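Local coordinates for putative glutathione S-transferase (Corynebacterium glutamicum, PDB 3M1G), which probably acts as a glutathione transferase of the ECM4-like, Omega-related kind, at residues Ala37-Pro40 against Ala41-Pro45; Leu83-Glu86 against Asn87-Ser90; Pro337-Glu340 against Gly341-Leu344. One frame throughout, in Å; residues are numbered along the deposited sequence. Where two conformers were deposited one is given.

How the contacts relate
All three contacts are local turns that a backbone carbonyl closes, and they differ in what surrounds that carbonyl. Contact 2 is partly buried: it joins helix 71-83 to strand 90-93, its carbonyl takes two N-H groups, and leucine, valine and isoleucine gather beside it. Contacts 1 and 3 lie at the surface as type II turns with a single closing bond and glycine at the third position. Contact 1 links two short strands and packs a valine on a serine, whereas contact 3, in the long segment after helix 295-305, packs valine and leucine on phenylalanine. Arg170 is a common neighbour of contacts 2 and 3, whose centres lie about 18 Å apart.

Contact 1: residues Ala37-Pro40 against Ala41-Pro45; sequences ADVP and AGSEP
Pro40 and Ser43 are the ends of a type II beta turn in the connection between strand 34-36 and strand 46-47, the outer strands of a small three-stranded sheet. The amide N of Ser43 donates to Pro40 O over 3.1 Å, with an N-H...O angle of 154° and the donor tilted slightly from the carbonyl plane. Gly42 supplies the positive phi (93°) of the third turn position.

The tight part of the contact lies on the inner side of this bond. Ser43 CB also presses on Pro40 O, at 3.1 Å, so the carbonyl meets both the amide and the first side-chain carbon of one residue. Val39 adds the apolar half: its CG1, placed anti to the backbone N (chi1 172°), lies 3.8 Å from Ser43 CB. The buried Val39 also rests on His54 and Pro56 of strand 53-56, the central strand of the sheet, which sets the residue just before the turn against the sheet.

The outer side is looser. Pro40, Ala41 and Gly42 are exposed, and the methyl of Ala41 points away from Ala37-Pro40. Even there the main chain has a partner, since Gly42 N is hydrogen-bonded to the carboxylate of Glu58, while Ser43 O, at the end of the turn, is hydrogen-bonded to Arg61. The serine hydroxyl is used locally: it passes Val39 CG1 at 3.7 Å, and Ser43 OG donates to a lone pair of Glu44 O, in the carbonyl plane, at 2.6 Å.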
loop_
_atom_site.group_PDB
_atom_site.type_symbol
_atom_site.label_atom_id
_atom_site.label_comp_id
_atom_site.label_asym_id
_atom_site.label_seq_id
_atom_site.Cartn_x
_atom_site.Cartn_y
_atom_site.Cartn_z
ATOM N N ALA A 37 -14.774 41.148 10.661
ATOM C CA ALA A 37 -15.060 41.858 11.903
ATOM C C ALA A 37 -15.431 43.320 11.679
ATOM O O ALA A 37 -16.203 43.861 12.473
ATOM C CB ALA A 37 -13.855 41.762 12.872
ATOM N N ASP A 38 -14.955 43.965 10.615
ATOM C CA ASP A 38 -15.229 45.413 10.462
ATOM C C ASP A 38 -16.469 45.737 9.612
ATOM O O ASP A 38 -16.654 46.869 9.169
ATOM C CB ASP A 38 -13.997 46.181 9.967
ATOM C CG ASP A 38 -13.494 45.698 8.626
ATOM O OD1 ASP A 38 -14.083 44.770 8.067
ATOM O OD2 ASP A 38 -12.489 46.238 8.122
ATOM N N VAL A 39 -17.325 44.750 9.388
ATOM C CA VAL A 39 -18.644 45.014 8.865
ATOM C C VAL A 39 -19.603 44.599 9.994
ATOM O O VAL A 39 -19.482 43.514 10.574
ATOM C CB VAL A 39 -18.935 44.262 7.555
ATOM C CG1 VAL A 39 -20.385 44.432 7.158
ATOM C CG2 VAL A 39 -17.991 44.694 6.454
ATOM N N PRO A 40 -20.550 45.471 10.323
ATOM C CA PRO A 40 -21.323 45.215 11.531
ATOM C C PRO A 40 -22.507 44.268 11.359
ATOM O O PRO A 40 -23.074 44.129 10.283
ATOM C CB PRO A 40 -21.786 46.600 11.953
ATOM C CG PRO A 40 -21.754 47.428 10.705
ATOM C CD PRO A 40 -20.627 46.869 9.885
ATOM N N ALA A 41 -22.919 43.688 12.464
ATOM C CA ALA A 41 -23.913 42.626 12.478
ATOM C C ALA A 41 -25.232 43.137 11.923
ATOM O O ALA A 41 -25.655 44.247 12.241
ATOM C CB ALA A 41 -24.080 42.107 13.908
ATOM N N GLY A 42 -25.857 42.316 11.087
ATOM C CA GLY A 42 -27.107 42.641 10.469
ATOM C C GLY A 42 -26.953 43.296 9.103
ATOM O O GLY A 42 -27.919 43.408 8.390
ATOM N N SER A 43 -25.749 43.778 8.771
ATOM C CA SER A 43 -25.511 44.505 7.527
ATOM C C SER A 43 -25.700 43.598 6.314
ATOM O O SER A 43 -25.401 42.413 6.346
ATOM C CB SER A 43 -24.073 45.035 7.502
ATOM O OG SER A 43 -23.764 45.696 6.284
ATOM N N GLU A 44 -26.145 44.197 5.229
ATOM C CA GLU A 44 -26.008 43.631 3.893
ATOM C C GLU A 44 -24.508 43.481 3.565
ATOM O O GLU A 44 -23.661 44.133 4.168
ATOM C CB GLU A 44 -26.678 44.588 2.843
ATOM C CG GLU A 44 -25.816 45.883 2.630
ATOM C CD GLU A 44 -26.451 47.014 1.801
ATOM O OE1 GLU A 44 -27.259 46.750 0.887
ATOM O OE2 GLU A 44 -26.070 48.182 2.045
ATOM N N PRO A 45 -24.170 42.621 2.600
ATOM C CA PRO A 45 -22.753 42.554 2.179
ATOM C C PRO A 45 -22.293 43.896 1.591
ATOM O O PRO A 45 -23.063 44.554 0.937
ATOM C CB PRO A 45 -22.718 41.430 1.158
ATOM C CG PRO A 45 -24.086 40.721 1.279
ATOM C CD PRO A 45 -25.036 41.767 1.775
#

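Contact 2: residues Leu83-Glu86 against Asn87-Ser90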
loop_
_atom_site.group_PDB
_atom_site.type_symbol
_atom_site.label_atom_id
_atom_site.label_comp_id
_atom_site.label_asym_id
_atom_site.label_seq_id
_atom_site.Cartn_x
_atom_site.Cartn_y
_atom_site.Cartn_z
ATOM N N LEU A 83 -11.442 26.229 17.638
ATOM C CA LEU A 83 -11.720 27.593 18.080
ATOM C C LEU A 83 -12.999 27.761 18.880
ATOM O O LEU A 83 -13.197 28.817 19.475
ATOM C CB LEU A 83 -11.743 28.549 16.885
ATOM C CG LEU A 83 -10.386 28.597 16.148
ATOM C CD1 LEU A 83 -10.539 29.511 14.905
ATOM C CD2 LEU A 83 -9.251 29.086 17.057
ATOM N N GLY A 84 -13.875 26.760 18.867
ATOM C CA GLY A 84 -15.146 26.843 19.586
ATOM C C GLY A 84 -16.166 27.691 18.858
ATOM O O GLY A 84 -16.888 28.475 19.486
ATOM N N LEU A 85 -16.212 27.547 17.535
ATOM C CA LEU A 85 -17.183 28.224 16.713
ATOM C C LEU A 85 -18.388 27.345 16.407
ATOM O O LEU A 85 -19.266 27.759 15.645
ATOM C CB LEU A 85 -16.554 28.757 15.421
ATOM C CG LEU A 85 -15.478 29.820 15.600
ATOM C CD1 LEU A 85 -14.816 30.174 14.273
ATOM C CD2 LEU A 85 -16.092 31.114 16.287
ATOM N N GLU A 86 -18.485 26.177 17.054
ATOM C CA GLU A 86 -19.558 25.232 16.759
ATOM C C GLU A 86 -20.946 25.749 17.165
ATOM O O GLU A 86 -21.954 25.374 16.557
ATOM C CB GLU A 86 -19.310 23.879 17.469
ATOM C CG GLU A 86 -18.083 23.126 16.942
ATOM C CD GLU A 86 -17.544 22.054 17.895
ATOM O OE1 GLU A 86 -17.617 22.255 19.118
ATOM O OE2 GLU A 86 -17.055 21.005 17.424
ATOM N N ASN A 87 -21.013 26.583 18.199
ATOM C CA ASN A 87 -22.288 27.104 18.618
ATOM C C ASN A 87 -22.671 28.422 17.902
ATOM O O ASN A 87 -23.707 28.986 18.206
ATOM C CB ASN A 87 -22.256 27.316 20.135
ATOM C CG ASN A 87 -21.094 28.289 20.579
ATOM O OD1 ASN A 87 -20.155 28.651 19.793
ATOM N ND2 ASN A 87 -21.135 28.664 21.849
ATOM N N VAL A 88 -21.846 28.947 16.993
ATOM C CA VAL A 88 -22.191 30.183 16.306
ATOM C C VAL A 88 -22.288 30.091 14.779
ATOM O O VAL A 88 -22.944 30.935 14.144
ATOM C CB VAL A 88 -21.258 31.366 16.734
ATOM C CG1 VAL A 88 -21.329 31.588 18.262
ATOM C CG2 VAL A 88 -19.881 31.162 16.307
ATOM N N ILE A 89 -21.652 29.071 14.210
ATOM C CA ILE A 89 -21.766 28.710 12.803
ATOM C C ILE A 89 -22.224 27.261 12.778
ATOM O O ILE A 89 -21.603 26.370 13.402
ATOM C CB ILE A 89 -20.412 28.808 12.081
ATOM C CG1 ILE A 89 -19.862 30.234 12.134
ATOM C CG2 ILE A 89 -20.472 28.277 10.625
ATOM C CD1 ILE A 89 -18.326 30.333 11.723
ATOM N N SER A 90 -23.334 27.008 12.088
ATOM C CA SER A 90 -23.909 25.662 12.037
ATOM C C SER A 90 -23.142 24.808 11.024
ATOM O O SER A 90 -22.292 25.317 10.285
ATOM C CB SER A 90 -25.407 25.717 11.683
ATOM O OG SER A 90 -25.604 26.277 10.391
#
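Leu85 O receives the amides of both Val88 and Ile89, so that the chain makes one helix-like turn, with a type I beta turn inside it, on its way from helix 71-83 to strand 90-93. This is part of the beta-alpha-beta unit of the thioredoxin-like domain, whose strands 62-66 and 90-93 are parallel neighbours. Just before the turn the helix ends in a Schellman motif, with Gly84 at positive phi.

The two bonds are equally long but differently directed. Ile89 N reaches Leu85 O over 3.1 Å almost straight in line with the carbonyl (C=O...N angle 169°), whereas Val88 N comes from above the carbonyl plane.

Leu85 and Ile89 are buried, and both also lie against Phe161 of helix 154-163. Their methyl ends meet only loosely, Leu85 CD1 standing 4.3 Å from Ile89 CD1. Glu86 turns the other way, its extended chain carrying the carboxylate to a salt bridge with Arg81 of the preceding helix. Leu85 makes its closer apolar touch with Val88: with chi1 at -58° Val88 CG1 lies anti to the carbonyl carbon, which leaves CG2 between the backbone N and that carbon, 3.5 Å from Leu85 O and 3.8 Å from Leu85 CD2.

Contact 3: residues Pro337-Glu340 against Gly341-Leu344; sequences PFAE and GVTL
Ala339 and Val342 close a type II beta turn at the surface, in the long loop region that follows helix 295-305. Gly341 opens the second half of the turn; with phi at 83° and no side chain, it suits the third position, and it lets the chain double back just after the exposed Glu340.

Val342 comes next and carries most of the contact. Its amide N donates to Ala339 O over 3.2 Å, nearly straight at hydrogen (160°) but from above the carbonyl plane. Its two methyls divide the first segment between them. CG1, anti to the backbone N (chi1 162°), packs 3.6 Å from Phe338 CB, and CG2 lies 3.5 Å from Ala339 O and 4.2 Å from Ala339 CB. The side chains of Phe338 and Val342 cross at about a right angle.

Thr343 faces the rest of the fold, its hydroxyl bonded to Glu171 O and its carbonyl to Arg170. Leu344 then returns to the first segment: its CD2 comes obliquely to the phenyl ring, 3.7 Å from Phe338 CE2, while the CB of Pro337 lies over a face of that ring, offset toward the rim.

One backbone hydrogen bond thus closes the turn, and apolar contacts join its arms beyond that bond: valine and leucine, two residues apart, meet successive parts of one phenylalanine, without any charged pair between the arms.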
loop_
_atom_site.group_PDB
_atom_site.type_symbol
_atom_site.label_atom_id
_atom_site.label_comp_id
_atom_site.label_asym_id
_atom_site.label_seq_id
_atom_site.Cartn_x
_atom_site.Cartn_y
_atom_site.Cartn_z
ATOM N N PRO A 337 0.808 20.506 22.199
ATOM C CA PRO A 337 -0.133 20.900 21.149
ATOM C C PRO A 337 -0.556 22.380 21.191
ATOM O O PRO A 337 -0.615 23.048 20.136
ATOM C CB PRO A 337 -1.328 19.966 21.384
ATOM C CG PRO A 337 -0.748 18.750 22.061
ATOM C CD PRO A 337 0.458 19.214 22.821
ATOM N N PHE A 338 -0.840 22.880 22.402
ATOM C CA PHE A 338 -1.257 24.248 22.604
ATOM C C PHE A 338 -0.373 24.992 23.630
ATOM O O PHE A 338 0.268 24.380 24.477
ATOM C CB PHE A 338 -2.712 24.266 23.078
ATOM C CG PHE A 338 -3.613 23.430 22.239
ATOM C CD1 PHE A 338 -3.849 23.782 20.927
ATOM C CD2 PHE A 338 -4.217 22.290 22.765
ATOM C CE1 PHE A 338 -4.661 23.012 20.113
ATOM C CE2 PHE A 338 -5.061 21.491 21.969
ATOM C CZ PHE A 338 -5.285 21.846 20.643
ATOM N N ALA A 339 -0.317 26.306 23.522
ATOM C CA ALA A 339 0.436 27.120 24.503
ATOM C C ALA A 339 -0.179 26.953 25.904
ATOM O O ALA A 339 -1.319 26.482 26.063
ATOM C CB ALA A 339 0.445 28.602 24.084
ATOM N N GLU A 340 0.608 27.293 26.915
ATOM C CA GLU A 340 0.123 27.219 28.285
ATOM C C GLU A 340 -1.078 28.146 28.470
ATOM O O GLU A 340 -1.145 29.219 27.900
ATOM C CB GLU A 340 1.244 27.515 29.289
ATOM C CG GLU A 340 2.302 26.441 29.279
ATOM C CD GLU A 340 3.146 26.452 30.511
ATOM O OE1 GLU A 340 2.972 27.371 31.346
ATOM O OE2 GLU A 340 3.973 25.526 30.642
ATOM N N GLY A 341 -2.052 27.661 29.233
ATOM C CA GLY A 341 -3.295 28.381 29.499
ATOM C C GLY A 341 -4.357 28.240 28.420
ATOM O O GLY A 341 -5.470 28.741 28.582
ATOM N N VAL A 342 -4.044 27.609 27.288
ATOM C CA VAL A 342 -5.083 27.427 26.260
ATOM C C VAL A 342 -6.134 26.419 26.761
ATOM O O VAL A 342 -5.784 25.443 27.355
ATOM C CB VAL A 342 -4.476 26.967 24.912
ATOM C CG1 VAL A 342 -5.544 26.343 23.976
ATOM C CG2 VAL A 342 -3.763 28.157 24.220
ATOM N N THR A 343 -7.418 26.664 26.526
ATOM C CA THR A 343 -8.454 25.706 26.912
ATOM C C THR A 343 -8.737 24.723 25.763
ATOM O O THR A 343 -8.523 25.036 24.606
ATOM C CB THR A 343 -9.749 26.428 27.242
ATOM O OG1 THR A 343 -10.076 27.263 26.129
ATOM C CG2 THR A 343 -9.600 27.304 28.617
ATOM N N LEU A 344 -9.209 23.539 26.124
ATOM C CA LEU A 344 -9.534 22.468 25.168
ATOM C C LEU A 344 -10.984 22.613 24.691
ATOM O O LEU A 344 -11.796 23.203 25.385
ATOM C CB LEU A 344 -9.325 21.109 25.836
ATOM C CG LEU A 344 -7.890 20.805 26.330
ATOM C CD1 LEU A 344 -7.727 19.361 26.872
ATOM C CD2 LEU A 344 -6.887 21.016 25.197
#